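PDB 3RIQ: tailspike protein from Siphovirus 9NA, which probably recognises Salmonella lipopolysaccharide, the phage's receptor, and cleaves its O-antigen chains as an endorhamnosidase. Local coordinates for residues I312-T317 and I334-T339; G233-L238 and D268-I273; G244-K249 and G279-A284; N358-C363 and G384-A389. All blocks are in the same frame, centred on the assembly; numbering follows the deposited sequence.

Contact 1 (I312-T317 and I334-T339); sequences IRNIIT and IDNVVT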
# COMPACT_ATOMS: atom_id res chain seq x y z
N ILE A 312 2.46 10.41 7.00
CA ILE A 312 1.06 10.07 6.79
C ILE A 312 1.02 9.02 5.70
O ILE A 312 1.43 9.29 4.57
CB ILE A 312 0.27 11.32 6.33
CG1 ILE A 312 0.30 12.42 7.42
CG2 ILE A 312 -1.21 10.93 5.96
CD1 ILE A 312 -0.23 13.81 6.92
N ARG A 313 0.52 7.82 5.99
CA ARG A 313 0.52 6.78 4.96
C ARG A 313 -0.62 5.78 5.09
O ARG A 313 -1.17 5.56 6.20
CB ARG A 313 1.86 6.06 4.88
CG ARG A 313 2.42 5.62 6.15
CD ARG A 313 3.94 5.21 6.03
NE ARG A 313 4.14 3.99 5.22
CZ ARG A 313 4.18 2.76 5.70
NH1 ARG A 313 4.04 2.56 7.01
NH2 ARG A 313 4.31 1.72 4.86
N ASN A 314 -1.04 5.25 3.94
CA ASN A 314 -2.05 4.16 3.89
C ASN A 314 -3.42 4.61 4.38
O ASN A 314 -4.11 3.87 5.12
CB ASN A 314 -1.52 2.94 4.65
CG ASN A 314 -0.14 2.49 4.15
OD1 ASN A 314 0.07 2.37 2.95
ND2 ASN A 314 0.79 2.30 5.05
N ILE A 315 -3.83 5.81 3.99
CA ILE A 315 -5.08 6.42 4.47
C ILE A 315 -6.15 6.14 3.43
O ILE A 315 -5.88 6.19 2.21
CB ILE A 315 -4.91 7.94 4.58
CG1 ILE A 315 -3.70 8.30 5.43
CG2 ILE A 315 -6.21 8.60 5.08
CD1 ILE A 315 -3.73 7.84 6.91
N ILE A 316 -7.38 5.86 3.87
CA ILE A 316 -8.51 5.78 2.92
C ILE A 316 -9.71 6.47 3.56
O ILE A 316 -10.01 6.21 4.74
CB ILE A 316 -8.84 4.31 2.50
CG1 ILE A 316 -9.98 4.31 1.46
CG2 ILE A 316 -9.14 3.41 3.72
CD1 ILE A 316 -10.23 2.94 0.81
N THR A 317 -10.39 7.35 2.83
CA THR A 317 -11.57 8.04 3.38
C THR A 317 -12.70 7.98 2.40
O THR A 317 -12.46 7.95 1.19
CB THR A 317 -11.27 9.51 3.82
OG1 THR A 317 -11.32 10.38 2.68
CG2 THR A 317 -9.88 9.60 4.51
N ILE A 334 3.96 12.03 2.74
CA ILE A 334 2.61 11.50 2.56
C ILE A 334 2.68 10.46 1.47
O ILE A 334 3.12 10.77 0.37
CB ILE A 334 1.57 12.60 2.17
CG1 ILE A 334 1.50 13.70 3.23
CG2 ILE A 334 0.17 11.98 2.01
CD1 ILE A 334 2.43 14.87 2.96
N ASP A 335 2.28 9.23 1.77
CA ASP A 335 2.29 8.16 0.76
C ASP A 335 1.05 7.28 0.86
O ASP A 335 0.71 6.84 1.96
CB ASP A 335 3.55 7.26 0.91
CG ASP A 335 3.55 6.11 -0.09
OD1 ASP A 335 3.48 6.41 -1.32
OD2 ASP A 335 3.54 4.91 0.30
N ASN A 336 0.40 7.03 -0.27
CA ASN A 336 -0.73 6.11 -0.32
C ASN A 336 -1.95 6.65 0.42
O ASN A 336 -2.28 6.24 1.55
CB ASN A 336 -0.38 4.68 0.13
CG ASN A 336 -1.55 3.72 -0.06
OD1 ASN A 336 -2.56 4.07 -0.68
ND2 ASN A 336 -1.45 2.52 0.53
N VAL A 337 -2.61 7.60 -0.22
CA VAL A 337 -3.84 8.19 0.30
C VAL A 337 -4.90 8.02 -0.77
O VAL A 337 -4.68 8.43 -1.92
CB VAL A 337 -3.66 9.68 0.64
CG1 VAL A 337 -4.99 10.33 1.05
CG2 VAL A 337 -2.57 9.87 1.75
N VAL A 338 -6.03 7.43 -0.40
CA VAL A 338 -7.14 7.18 -1.35
C VAL A 338 -8.37 7.85 -0.79
O VAL A 338 -8.73 7.58 0.36
CB VAL A 338 -7.42 5.64 -1.47
CG1 VAL A 338 -8.65 5.35 -2.32
CG2 VAL A 338 -6.16 4.90 -2.00
N THR A 339 -9.01 8.76 -1.55
CA THR A 339 -10.24 9.34 -1.07
C THR A 339 -11.34 9.20 -2.10
O THR A 339 -11.09 9.43 -3.29
CB THR A 339 -10.10 10.82 -0.59
OG1 THR A 339 -10.04 11.72 -1.72
CG2 THR A 339 -8.87 11.00 0.33
O HOH W 1 5.04 4.16 2.45
O HOH W 2 2.23 2.52 1.34
O HOH W 3 -4.75 3.79 1.27
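Ile-312 and Ile-334 lie side by side and point the same way, into the interior of the coil, with CB and CD1 of Ile-312 both 4.1 Å from CG1 of Ile-334. One turn of chain separates the two segments; the axes of 315-317 and 334-339 run parallel, 4.7 Å apart at their closest. Past the corner at Asn-314, Ile-315 repeats the inward pairing: its CB rests on Val-337 CG2, while its side chain leads away, CG2 to Ile-280 and CD1 to Ile-270. Ile-315 also grips by its backbone. Its N-H binds Asn-336 O, and its O receives the N-H of Val-338 at 2.9 Å. Val-338 faces outward beside Ile-316. In both residues CG1 is anti to the backbone N (chi1 173° and -177°), and the two CG1 atoms meet at 4.1 Å. Val-338 O closes the pairing by accepting Thr-317 N at 3.0 Å. Outside the strands, this pair packs against Arg-313 and Asp-335 of the third subunit. At the corner the amides of Asn-314 and Asn-336 cross at about a right angle, and Asn-336 ND2 donates to an in-plane lone pair of Asn-314 OD1 at 2.9 Å. A water donates to that same OD1 and to Asp-335 OD2; a second water links OD2 to Arg-313 NE, whose guanidinium also bonds Asn-269 of the second subunit. Asp-335 OD1 is hydrogen-bonded to Thr-357 OG1 and Asn-358 ND2. Aliphatic residues stacked in register inside, with asparagines stacked at a bend, are characteristic of the right-handed parallel beta-helix of tailspikes.

Contact 2 (G233-L238 and D268-I273); sequences GGVRDL and DNITTI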
# COMPACT_ATOMS: atom_id res chain seq x y z
N GLY A 233 4.58 8.25 18.48
CA GLY A 233 3.31 8.94 18.75
C GLY A 233 2.47 8.95 17.48
O GLY A 233 3.03 9.01 16.37
N GLY A 234 1.15 8.94 17.65
CA GLY A 234 0.22 9.03 16.51
C GLY A 234 -0.85 7.98 16.52
O GLY A 234 -1.30 7.54 17.58
N VAL A 235 -1.30 7.58 15.32
CA VAL A 235 -2.43 6.65 15.21
C VAL A 235 -2.11 5.62 14.13
O VAL A 235 -1.66 5.99 13.04
CB VAL A 235 -3.75 7.38 14.80
CG1 VAL A 235 -4.89 6.38 14.66
CG2 VAL A 235 -4.09 8.50 15.81
N ARG A 236 -2.39 4.34 14.43
CA ARG A 236 -2.19 3.26 13.45
C ARG A 236 -3.37 2.30 13.44
O ARG A 236 -3.87 1.98 14.53
CB ARG A 236 -0.88 2.50 13.74
CG ARG A 236 -0.64 1.33 12.79
CD ARG A 236 0.76 0.75 12.88
NE ARG A 236 1.22 0.33 14.22
CZ ARG A 236 1.04 -0.90 14.73
NH1 ARG A 236 0.29 -1.79 14.07
NH2 ARG A 236 1.60 -1.23 15.91
N ASP A 237 -3.82 1.90 12.24
CA ASP A 237 -4.84 0.81 12.10
C ASP A 237 -6.15 1.15 12.80
O ASP A 237 -6.64 0.35 13.63
CB ASP A 237 -4.31 -0.52 12.64
CG ASP A 237 -3.11 -1.04 11.89
OD1 ASP A 237 -2.95 -0.71 10.70
OD2 ASP A 237 -2.32 -1.81 12.50
N LEU A 238 -6.71 2.33 12.51
CA LEU A 238 -7.96 2.76 13.15
C LEU A 238 -9.05 2.96 12.08
O LEU A 238 -8.77 3.45 10.98
CB LEU A 238 -7.73 4.11 13.86
CG LEU A 238 -8.95 4.71 14.55
CD1 LEU A 238 -9.37 3.88 15.77
CD2 LEU A 238 -8.65 6.16 14.96
N ASP A 268 -0.80 6.01 10.24
CA ASP A 268 -0.61 4.86 9.34
C ASP A 268 -1.87 3.99 9.33
O ASP A 268 -2.20 3.39 10.35
CB ASP A 268 0.62 4.05 9.79
CG ASP A 268 0.79 2.72 9.04
OD1 ASP A 268 0.27 2.55 7.92
OD2 ASP A 268 1.51 1.84 9.58
N ASN A 269 -2.54 3.90 8.18
CA ASN A 269 -3.70 3.02 8.02
C ASN A 269 -4.89 3.49 8.83
O ASN A 269 -5.30 2.85 9.82
CB ASN A 269 -3.37 1.55 8.31
CG ASN A 269 -4.46 0.62 7.79
OD1 ASN A 269 -5.31 1.07 7.03
ND2 ASN A 269 -4.49 -0.63 8.26
N ILE A 270 -5.44 4.60 8.40
CA ILE A 270 -6.64 5.15 8.99
C ILE A 270 -7.70 5.09 7.91
O ILE A 270 -7.46 5.52 6.78
CB ILE A 270 -6.43 6.58 9.48
CG1 ILE A 270 -5.32 6.62 10.55
CG2 ILE A 270 -7.80 7.19 10.00
CD1 ILE A 270 -4.86 7.98 10.96
N THR A 271 -8.86 4.54 8.26
CA THR A 271 -10.04 4.47 7.39
C THR A 271 -11.07 5.40 7.99
O THR A 271 -11.55 5.13 9.11
CB THR A 271 -10.63 3.03 7.40
OG1 THR A 271 -9.64 2.12 6.90
CG2 THR A 271 -11.92 2.95 6.58
N THR A 272 -11.44 6.47 7.27
CA THR A 272 -12.43 7.43 7.80
C THR A 272 -13.67 7.38 6.96
O THR A 272 -13.60 7.56 5.73
CB THR A 272 -11.90 8.85 7.82
OG1 THR A 272 -10.70 8.90 8.59
CG2 THR A 272 -12.95 9.80 8.45
N ILE A 273 -14.79 7.07 7.59
CA ILE A 273 -16.07 6.95 6.89
C ILE A 273 -17.04 8.04 7.33
O ILE A 273 -17.43 8.06 8.49
CB ILE A 273 -16.69 5.56 7.19
CG1 ILE A 273 -15.77 4.42 6.66
CG2 ILE A 273 -18.14 5.48 6.60
CD1 ILE A 273 -16.13 2.97 7.17
O HOH W 4 -0.39 -0.90 9.72
O HOH W 5 -7.79 1.39 8.82
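Asp-268 meets the preceding turn of chain through both its backbone and its side chain. Its N-H goes to Val-235 O at 2.9 Å, and its own O accepts Asp-237 N. The carboxylate lies beside the Arg-236 side chain, OD2 3.6 Å from the methylene CD; its polar partners are Asn-314, at OD1, and Asn-269 of the second subunit, at OD2. Asn-269 forms the corner. Its chi1 of -165° sets CG anti to the backbone N; from there ND2 donates to Asp-237 OD1 at 2.9 Å, arriving on the anti side and 31° out of the carboxylate plane, and the carboxylate and amide planes stand 82° apart. Asn-269 OD1 binds Arg-313 of the third subunit, and Asn-269 O takes the N-H of Leu-238 at 3.1 Å. Ile-270 then turns inward, its CD1 touching Val-235 CG1 at 4.0 Å as the side chains cross at about a right angle. Thr-271 completes the pairing with a nearly straight bond from its N to Leu-238 O at 2.9 Å. Strand 266-273 thus follows strands 234-236 and 238-241 around the corner, with strand 311-318 on its other side: Ile-270 packs on Ile-315, and Thr-271 lies between Ile-239 and Ile-316.

Contact 3 (G244-K249 and G279-A284); sequences GESGVK and GIDVNA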
# COMPACT_ATOMS: atom_id res chain seq x y z
N GLY A 244 -18.16 13.79 14.45
CA GLY A 244 -18.72 15.13 14.16
C GLY A 244 -17.68 16.14 13.65
O GLY A 244 -18.07 17.17 13.05
N GLU A 245 -16.39 15.85 13.83
CA GLU A 245 -15.34 16.71 13.30
C GLU A 245 -14.52 15.92 12.28
O GLU A 245 -15.06 15.49 11.25
CB GLU A 245 -14.53 17.39 14.43
CG GLU A 245 -15.40 18.42 15.15
CD GLU A 245 -14.64 19.33 16.12
OE1 GLU A 245 -13.46 19.64 15.86
OE2 GLU A 245 -15.26 19.76 17.13
N SER A 246 -13.23 15.73 12.54
CA SER A 246 -12.36 15.10 11.54
C SER A 246 -11.91 13.69 11.95
O SER A 246 -11.90 13.34 13.14
CB SER A 246 -11.16 15.99 11.25
OG SER A 246 -11.56 17.18 10.59
N GLY A 247 -11.56 12.86 10.97
CA GLY A 247 -11.35 11.43 11.24
C GLY A 247 -10.35 11.24 12.37
O GLY A 247 -10.62 10.50 13.34
N VAL A 248 -9.20 11.92 12.25
CA VAL A 248 -8.30 12.17 13.37
C VAL A 248 -7.84 13.63 13.19
O VAL A 248 -7.93 14.20 12.09
CB VAL A 248 -7.05 11.23 13.40
CG1 VAL A 248 -7.46 9.76 13.57
CG2 VAL A 248 -6.14 11.45 12.16
N LYS A 249 -7.29 14.23 14.24
CA LYS A 249 -6.93 15.66 14.17
C LYS A 249 -5.72 16.02 15.01
O LYS A 249 -5.61 15.56 16.17
CB LYS A 249 -8.13 16.50 14.69
CG LYS A 249 -7.89 18.01 14.70
CD LYS A 249 -9.17 18.80 15.00
CE LYS A 249 -8.83 20.28 15.18
NZ LYS A 249 -9.98 21.14 15.69
N GLY A 279 -11.42 14.08 6.30
CA GLY A 279 -11.06 12.66 6.51
C GLY A 279 -9.90 12.48 7.48
O GLY A 279 -9.92 11.59 8.35
N ILE A 280 -8.84 13.26 7.29
CA ILE A 280 -7.88 13.50 8.36
C ILE A 280 -7.63 15.00 8.34
O ILE A 280 -7.71 15.63 7.27
CB ILE A 280 -6.53 12.71 8.17
CG1 ILE A 280 -5.76 13.15 6.91
CG2 ILE A 280 -6.78 11.21 8.19
CD1 ILE A 280 -4.42 12.45 6.75
N ASP A 281 -7.34 15.58 9.51
CA ASP A 281 -7.01 17.02 9.61
C ASP A 281 -5.66 17.09 10.30
O ASP A 281 -5.59 17.11 11.53
CB ASP A 281 -8.07 17.77 10.45
CG ASP A 281 -7.67 19.22 10.72
OD1 ASP A 281 -6.68 19.69 10.09
OD2 ASP A 281 -8.36 19.89 11.54
N VAL A 282 -4.59 17.08 9.51
CA VAL A 282 -3.24 17.12 10.10
C VAL A 282 -2.68 18.52 9.81
O VAL A 282 -1.69 18.68 9.10
CB VAL A 282 -2.34 15.99 9.55
CG1 VAL A 282 -0.99 15.96 10.27
CG2 VAL A 282 -3.03 14.62 9.75
N ASN A 283 -3.38 19.54 10.32
CA ASN A 283 -2.94 20.92 10.20
C ASN A 283 -2.43 21.46 11.53
O ASN A 283 -2.88 21.02 12.61
CB ASN A 283 -4.10 21.81 9.73
CG ASN A 283 -4.42 21.61 8.25
OD1 ASN A 283 -4.01 22.42 7.40
ND2 ASN A 283 -5.14 20.53 7.93
N ALA A 284 -1.54 22.45 11.47
CA ALA A 284 -1.00 23.09 12.68
C ALA A 284 -1.41 24.57 12.80
O ALA A 284 -1.63 25.02 13.92
CB ALA A 284 0.53 22.96 12.71
O HOH W 6 -10.98 19.52 11.79
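Val-248 and Asp-281 are joined by a backbone hydrogen bond, from Asp-281 N to Val-248 O at 3.0 Å. Weaker CA-H...O contacts extend the backbone pairing on both sides: Gly-247 CA comes within 3.2 Å of Gly-279 O, and Lys-249 CA approaches Asp-281 O. The polar side chains gather around Asp-281, whose chi1 of 172° puts CG anti to the backbone N and alongside the Lys-249 side chain. One water bridges its OD2 to Ser-246 OG, 2.7 Å from each, and Gln-252 adds a bond to OD2, while Asp-278 N donates to the serine. The other oxygen, OD1, accepts Asn-283 ND2 at 2.8 Å. Electrostatics are looser: Lys-249 runs extended beside Asp-281, touching OD2 with CG, CD and CE at 3.7 Å, but its NZ stays 4.6 Å from OD2. Apolar packing is small, with Val-248 CG2 against Ile-280 CG2 at 4.0 Å, both side chains pointing the same way toward Ile-270 and Ile-315. Two consecutive coils of a parallel beta-helix meet here, where turns containing Gly-247 and Gly-279 stack and lead into the short parallel strands 249-250 and 281-282.

Contact 4 (N358-C363 and G384-A389); sequences NITVVC and GIMVHA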
# COMPACT_ATOMS: atom_id res chain seq x y z
N ASN A 358 1.61 8.53 -4.52
CA ASN A 358 0.57 7.48 -4.57
C ASN A 358 -0.77 7.93 -4.03
O ASN A 358 -1.34 7.33 -3.11
CB ASN A 358 1.10 6.20 -3.93
CG ASN A 358 2.28 5.64 -4.71
OD1 ASN A 358 2.15 5.43 -5.92
ND2 ASN A 358 3.41 5.50 -4.07
N ILE A 359 -1.27 9.03 -4.59
CA ILE A 359 -2.56 9.59 -4.22
C ILE A 359 -3.61 9.18 -5.24
O ILE A 359 -3.33 9.30 -6.43
CB ILE A 359 -2.50 11.14 -4.20
CG1 ILE A 359 -1.33 11.62 -3.35
CG2 ILE A 359 -3.82 11.74 -3.71
CD1 ILE A 359 -1.39 11.24 -1.88
N THR A 360 -4.78 8.73 -4.79
CA THR A 360 -5.90 8.36 -5.66
C THR A 360 -7.12 9.13 -5.16
O THR A 360 -7.51 8.95 -4.00
CB THR A 360 -6.15 6.85 -5.61
OG1 THR A 360 -4.97 6.18 -6.07
CG2 THR A 360 -7.30 6.46 -6.54
N VAL A 361 -7.68 10.01 -5.98
CA VAL A 361 -8.86 10.78 -5.61
C VAL A 361 -9.96 10.48 -6.60
O VAL A 361 -9.77 10.69 -7.81
CB VAL A 361 -8.56 12.31 -5.57
CG1 VAL A 361 -9.87 13.14 -5.48
CG2 VAL A 361 -7.60 12.65 -4.41
N VAL A 362 -11.12 10.03 -6.10
CA VAL A 362 -12.27 9.69 -6.93
C VAL A 362 -13.47 10.45 -6.43
O VAL A 362 -13.78 10.47 -5.22
CB VAL A 362 -12.58 8.18 -6.85
CG1 VAL A 362 -13.86 7.83 -7.63
CG2 VAL A 362 -11.37 7.31 -7.36
N CYS A 363 -14.12 11.12 -7.38
CA CYS A 363 -15.37 11.84 -7.09
C CYS A 363 -15.28 12.83 -5.92
O CYS A 363 -16.16 12.81 -5.04
CB CYS A 363 -16.52 10.86 -6.85
SG CYS A 363 -18.19 11.62 -6.87
N GLY A 384 2.94 9.98 -8.81
CA GLY A 384 2.00 8.89 -8.78
C GLY A 384 0.65 9.38 -8.31
O GLY A 384 0.30 9.22 -7.15
N ILE A 385 -0.07 10.02 -9.21
CA ILE A 385 -1.33 10.68 -8.89
C ILE A 385 -2.40 10.13 -9.83
O ILE A 385 -2.21 10.11 -11.05
CB ILE A 385 -1.18 12.22 -9.10
CG1 ILE A 385 0.03 12.77 -8.30
CG2 ILE A 385 -2.52 12.94 -8.81
CD1 ILE A 385 -0.04 12.62 -6.76
N MET A 386 -3.52 9.68 -9.27
CA MET A 386 -4.65 9.25 -10.10
C MET A 386 -5.88 10.03 -9.66
O MET A 386 -6.21 10.07 -8.47
CB MET A 386 -4.89 7.74 -9.96
CG MET A 386 -3.77 6.88 -10.56
SD MET A 386 -4.24 5.17 -10.76
CE MET A 386 -4.41 4.61 -9.09
N VAL A 387 -6.53 10.71 -10.60
CA VAL A 387 -7.78 11.41 -10.33
C VAL A 387 -8.90 10.86 -11.21
O VAL A 387 -8.69 10.59 -12.40
CB VAL A 387 -7.60 12.91 -10.61
CG1 VAL A 387 -8.92 13.67 -10.52
CG2 VAL A 387 -6.60 13.52 -9.60
N HIS A 388 -10.09 10.69 -10.65
CA HIS A 388 -11.26 10.37 -11.46
C HIS A 388 -12.39 11.27 -11.01
O HIS A 388 -13.12 10.93 -10.10
CB HIS A 388 -11.66 8.89 -11.33
CG HIS A 388 -12.70 8.47 -12.32
ND1 HIS A 388 -12.98 7.15 -12.58
CD2 HIS A 388 -13.47 9.20 -13.16
CE1 HIS A 388 -13.92 7.08 -13.51
NE2 HIS A 388 -14.22 8.31 -13.89
N ALA A 389 -12.50 12.43 -11.64
CA ALA A 389 -13.53 13.39 -11.31
C ALA A 389 -14.82 12.96 -11.98
O ALA A 389 -14.80 12.50 -13.13
CB ALA A 389 -13.11 14.76 -11.81
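Ile-359 and Ile-385 adopt nearly the same torsions: chi1 sets CG1 anti to the carbonyl carbon in both, and chi2 (-62° in each) sets CD1; the side chains lie side by side pointing the same way. Both face the core of the parallel beta-helix, where Ile-385 CD1 nestles 3.8 Å from CB and CG1 of Ile-359, and Ile-374 from another side of the coil packs against both. Val-361 and Val-387 continue this inward row. Segments 358-362 and 385-388 run parallel, 2° between their directions. Their backbone bonds alternate: Ile-359 N to Gly-384 O at 3.0 Å, Met-386 N to Ile-359 O at 2.9 Å, then Val-361 N to Met-386 O, His-388 N to Val-361 O and Cys-363 N to His-388 O. Gly-384 marks the corner with positive phi, next to Asn-358, whose ND2 turns back to Asp-335. The outward face carries Thr-360, Val-362, Met-386 and His-388, and meets the third subunit, where Arg-383 donates to His-388 ND1 and Asn-358 packs on Thr-360 and Met-386. His-388 also meets Tyr-390 edge-to-face. Met-386 runs beside Thr-360, and chi3 (-68°) turns its CE toward that residue, 3.4 Å from Thr-360 OG1.

Overall arrangement
The four contacts join neighbouring coils of one beta-helix. Contacts 2, 1 and 4 follow one another along the axis: contact 1 has its centre 10 Å from that of contact 2 and 11 Å from that of contact 4. Ile-316 O and Thr-272 N (2.9 Å) probably bond contact 1 to contact 2, as Thr-339 O and Val-362 N (2.9 Å) do contact 1 to contact 4. Contact 3 lies across the interior, where Ile-280 CD1 reaches Ile-312 CG2 of contact 1 at 3.6 Å and Val-248 CG2 meets Ile-270 CD1 of contact 2. Contacts 2 and 4, 20 Å apart between centres, do not touch. Contacts 1, 2 and 4 all reach both other subunits of the trimer; contact 3 reaches neither.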